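Local coordinates for protein greglin (PDB 4GI3) that inhibits serine proteases, among them neutrophil and pancreatic elastases, chymotrypsin and subtilisin, the last with subnanomolar affinity, but not pancreatic trypsin, at residues Y42-C53 against C69-P77. Residues are numbered along the deposited sequence; the frame is centred on the assembly and turned at random.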
# COMPACT_ATOMS: atom_id res chain seq x y z
N TYR B 42 -17.03 0.41 -19.52
CA TYR B 42 -16.53 0.87 -18.22
C TYR B 42 -15.07 0.51 -18.03
O TYR B 42 -14.70 -0.66 -18.22
CB TYR B 42 -17.36 0.25 -17.08
CG TYR B 42 -18.83 0.65 -17.11
CD1 TYR B 42 -19.78 -0.20 -17.67
CD2 TYR B 42 -19.25 1.87 -16.60
CE1 TYR B 42 -21.13 0.15 -17.71
CE2 TYR B 42 -20.60 2.24 -16.66
CZ TYR B 42 -21.53 1.38 -17.21
OH TYR B 42 -22.86 1.74 -17.25
N LEU B 43 -14.22 1.50 -17.69
CA LEU B 43 -12.80 1.28 -17.40
C LEU B 43 -12.68 1.09 -15.88
O LEU B 43 -13.00 1.99 -15.11
CB LEU B 43 -11.93 2.46 -17.89
CG LEU B 43 -10.41 2.24 -17.89
CD1 LEU B 43 -9.96 1.33 -19.03
CD2 LEU B 43 -9.67 3.56 -18.00
N PHE B 44 -12.31 -0.12 -15.45
CA PHE B 44 -12.16 -0.42 -14.03
C PHE B 44 -10.68 -0.27 -13.65
O PHE B 44 -9.82 -0.44 -14.51
CB PHE B 44 -12.66 -1.84 -13.72
CG PHE B 44 -14.15 -1.99 -13.54
CD1 PHE B 44 -14.99 -2.10 -14.65
CD2 PHE B 44 -14.71 -2.05 -12.27
CE1 PHE B 44 -16.37 -2.25 -14.48
CE2 PHE B 44 -16.09 -2.22 -12.11
CZ PHE B 44 -16.91 -2.33 -13.22
N VAL B 45 -10.38 0.07 -12.38
CA VAL B 45 -8.99 0.27 -11.95
C VAL B 45 -8.08 -0.97 -12.12
O VAL B 45 -6.89 -0.81 -12.33
CB VAL B 45 -8.88 0.91 -10.55
CG1 VAL B 45 -9.42 2.34 -10.57
CG2 VAL B 45 -9.63 0.08 -9.52
N ASN B 46 -8.67 -2.17 -12.07
CA ASN B 46 -8.00 -3.46 -12.27
C ASN B 46 -9.01 -4.59 -12.42
O ASN B 46 -10.20 -4.40 -12.13
CB ASN B 46 -6.99 -3.77 -11.13
CG ASN B 46 -7.58 -3.81 -9.75
OD1 ASN B 46 -8.59 -4.46 -9.49
ND2 ASN B 46 -6.92 -3.13 -8.82
N GLU B 47 -8.52 -5.80 -12.83
CA GLU B 47 -9.35 -6.99 -12.99
C GLU B 47 -10.03 -7.39 -11.70
O GLU B 47 -11.17 -7.82 -11.76
CB GLU B 47 -8.53 -8.17 -13.49
CG GLU B 47 -8.29 -8.24 -14.98
CD GLU B 47 -7.60 -9.54 -15.37
OE1 GLU B 47 -8.09 -10.62 -14.96
OE2 GLU B 47 -6.54 -9.48 -16.04
N CYS B 48 -9.36 -7.25 -10.52
CA CYS B 48 -9.99 -7.61 -9.24
C CYS B 48 -11.31 -6.86 -9.04
O CYS B 48 -12.28 -7.47 -8.60
CB CYS B 48 -9.05 -7.40 -8.06
SG CYS B 48 -9.73 -7.99 -6.48
N GLU B 49 -11.34 -5.56 -9.33
CA GLU B 49 -12.54 -4.73 -9.17
C GLU B 49 -13.68 -5.16 -10.11
O GLU B 49 -14.84 -5.17 -9.68
CB GLU B 49 -12.24 -3.24 -9.30
CG GLU B 49 -11.44 -2.65 -8.12
CD GLU B 49 -12.03 -2.68 -6.72
OE1 GLU B 49 -11.24 -2.63 -5.76
OE2 GLU B 49 -13.28 -2.74 -6.57
N VAL B 50 -13.34 -5.56 -11.35
CA VAL B 50 -14.34 -6.05 -12.32
C VAL B 50 -15.00 -7.31 -11.76
O VAL B 50 -16.23 -7.41 -11.76
CB VAL B 50 -13.77 -6.37 -13.73
CG1 VAL B 50 -14.91 -6.63 -14.71
CG2 VAL B 50 -12.87 -5.27 -14.26
N ARG B 51 -14.18 -8.27 -11.28
CA ARG B 51 -14.63 -9.54 -10.70
C ARG B 51 -15.51 -9.35 -9.47
O ARG B 51 -16.48 -10.09 -9.30
CB ARG B 51 -13.44 -10.44 -10.36
CG ARG B 51 -12.72 -11.03 -11.58
CD ARG B 51 -11.73 -12.12 -11.19
NE ARG B 51 -10.48 -11.59 -10.62
CZ ARG B 51 -10.19 -11.58 -9.32
NH1 ARG B 51 -11.05 -12.06 -8.43
NH2 ARG B 51 -9.03 -11.08 -8.90
N LYS B 52 -15.19 -8.34 -8.64
CA LYS B 52 -15.92 -8.00 -7.42
C LYS B 52 -17.35 -7.57 -7.80
O LYS B 52 -18.31 -8.08 -7.23
CB LYS B 52 -15.18 -6.87 -6.68
CG LYS B 52 -15.82 -6.48 -5.33
CD LYS B 52 -15.34 -5.13 -4.80
CE LYS B 52 -13.92 -5.15 -4.28
NZ LYS B 52 -13.45 -3.80 -3.88
N CYS B 53 -17.46 -6.65 -8.79
CA CYS B 53 -18.71 -6.12 -9.33
C CYS B 53 -19.58 -7.27 -9.86
O CYS B 53 -20.75 -7.35 -9.50
CB CYS B 53 -18.41 -5.07 -10.41
SG CYS B 53 -19.87 -4.16 -10.99
N CYS B 69 -13.12 2.24 -24.32
CA CYS B 69 -13.37 2.97 -23.08
C CYS B 69 -12.91 4.42 -23.12
O CYS B 69 -12.02 4.79 -23.91
CB CYS B 69 -12.72 2.24 -21.90
SG CYS B 69 -13.70 0.87 -21.25
N LYS B 70 -13.46 5.22 -22.18
CA LYS B 70 -13.06 6.60 -21.92
C LYS B 70 -11.73 6.48 -21.15
O LYS B 70 -11.48 5.43 -20.54
CB LYS B 70 -14.11 7.30 -21.05
CG LYS B 70 -15.44 7.54 -21.76
CD LYS B 70 -16.50 8.09 -20.80
CE LYS B 70 -17.72 8.58 -21.54
NZ LYS B 70 -18.69 9.24 -20.63
N ALA B 71 -10.87 7.52 -21.18
CA ALA B 71 -9.56 7.51 -20.51
C ALA B 71 -9.61 7.52 -18.97
O ALA B 71 -8.57 7.32 -18.33
CB ALA B 71 -8.70 8.66 -21.02
N THR B 72 -10.81 7.71 -18.38
CA THR B 72 -11.05 7.75 -16.94
C THR B 72 -11.78 6.49 -16.46
O THR B 72 -12.52 5.86 -17.22
CB THR B 72 -11.83 9.02 -16.53
OG1 THR B 72 -13.06 9.09 -17.25
CG2 THR B 72 -11.02 10.30 -16.72
N THR B 73 -11.62 6.18 -15.17
CA THR B 73 -12.19 5.00 -14.54
C THR B 73 -13.59 5.21 -13.98
O THR B 73 -13.95 6.32 -13.58
CB THR B 73 -11.20 4.35 -13.55
OG1 THR B 73 -11.03 5.19 -12.41
CG2 THR B 73 -9.85 4.02 -14.19
N SER B 74 -14.37 4.13 -13.92
CA SER B 74 -15.72 4.16 -13.38
C SER B 74 -15.85 3.13 -12.28
O SER B 74 -15.10 2.15 -12.25
CB SER B 74 -16.74 3.88 -14.49
OG SER B 74 -16.52 4.72 -15.62
N LEU B 75 -16.80 3.35 -11.37
CA LEU B 75 -17.06 2.41 -10.28
C LEU B 75 -18.14 1.44 -10.73
O LEU B 75 -18.76 1.66 -11.78
CB LEU B 75 -17.46 3.16 -8.99
CG LEU B 75 -16.41 4.09 -8.38
CD1 LEU B 75 -17.05 5.05 -7.39
CD2 LEU B 75 -15.26 3.31 -7.71
N CYS B 76 -18.34 0.35 -9.97
CA CYS B 76 -19.32 -0.69 -10.27
C CYS B 76 -20.74 -0.09 -10.48
O CYS B 76 -21.31 0.50 -9.55
CB CYS B 76 -19.32 -1.76 -9.18
SG CYS B 76 -20.55 -3.06 -9.42
N PRO B 77 -21.30 -0.17 -11.72
CA PRO B 77 -22.64 0.39 -11.95
C PRO B 77 -23.73 -0.59 -11.57
O PRO B 77 -24.88 -0.20 -11.41
CB PRO B 77 -22.63 0.71 -13.45
CG PRO B 77 -21.63 -0.23 -14.04
CD PRO B 77 -20.77 -0.80 -12.95
O HOH W 1 -14.80 4.45 -17.69
O HOH W 2 -13.06 0.92 -10.88
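With chi1 at -61°, Y42 holds its CG anti to the carbonyl carbon, beside the backbone N, which brings the phenol ring to P77; in C53 and C76 the sulfurs lie anti to their backbone N atoms and meet in a disulfide of chi3 71°. P77 CG sits over one face of the Y42 ring, 3.6 Å from its centroid and 15° off the normal, a CH-pi contact, whereas S74 CB reaches the ring's edge in plane, 3.8 Å from Y42 CD2. An alanine in place of Y42 would probably leave P77 CG without its aromatic face and open a gap beside S74 CB. Next along the strand, L43 O accepts a single direct hydrogen bond from S74 N (2.8 Å), and T73 CA adds a CA-H...O contact to that oxygen. Two waters extend this pairing: one takes the N-H of L43, donates to T72 O and also bonds S74 OG; the other joins V45 N to S74 O. The CB of L43 points toward the 69-77 segment and lies 3.5 Å from T72 O, and L43 CD2 is 3.8 Å from T73 CG2. Between strand and disulfide, the F44 ring has V50 CA over one face and S74 O over the other, while its CE2 lies 4.0 Å from C76 CA. The backbones of Y42 and F44 bond to V34 and V32, and L43 faces the C-terminal segment, which therefore runs along the outer side of edge strand 41-44. Disulfides C53-C76 and C69-C33 tie this segment to helix and sheet, consistent with a Kazal-type inhibitor fold to which C53-C76 adds a fourth cross-link.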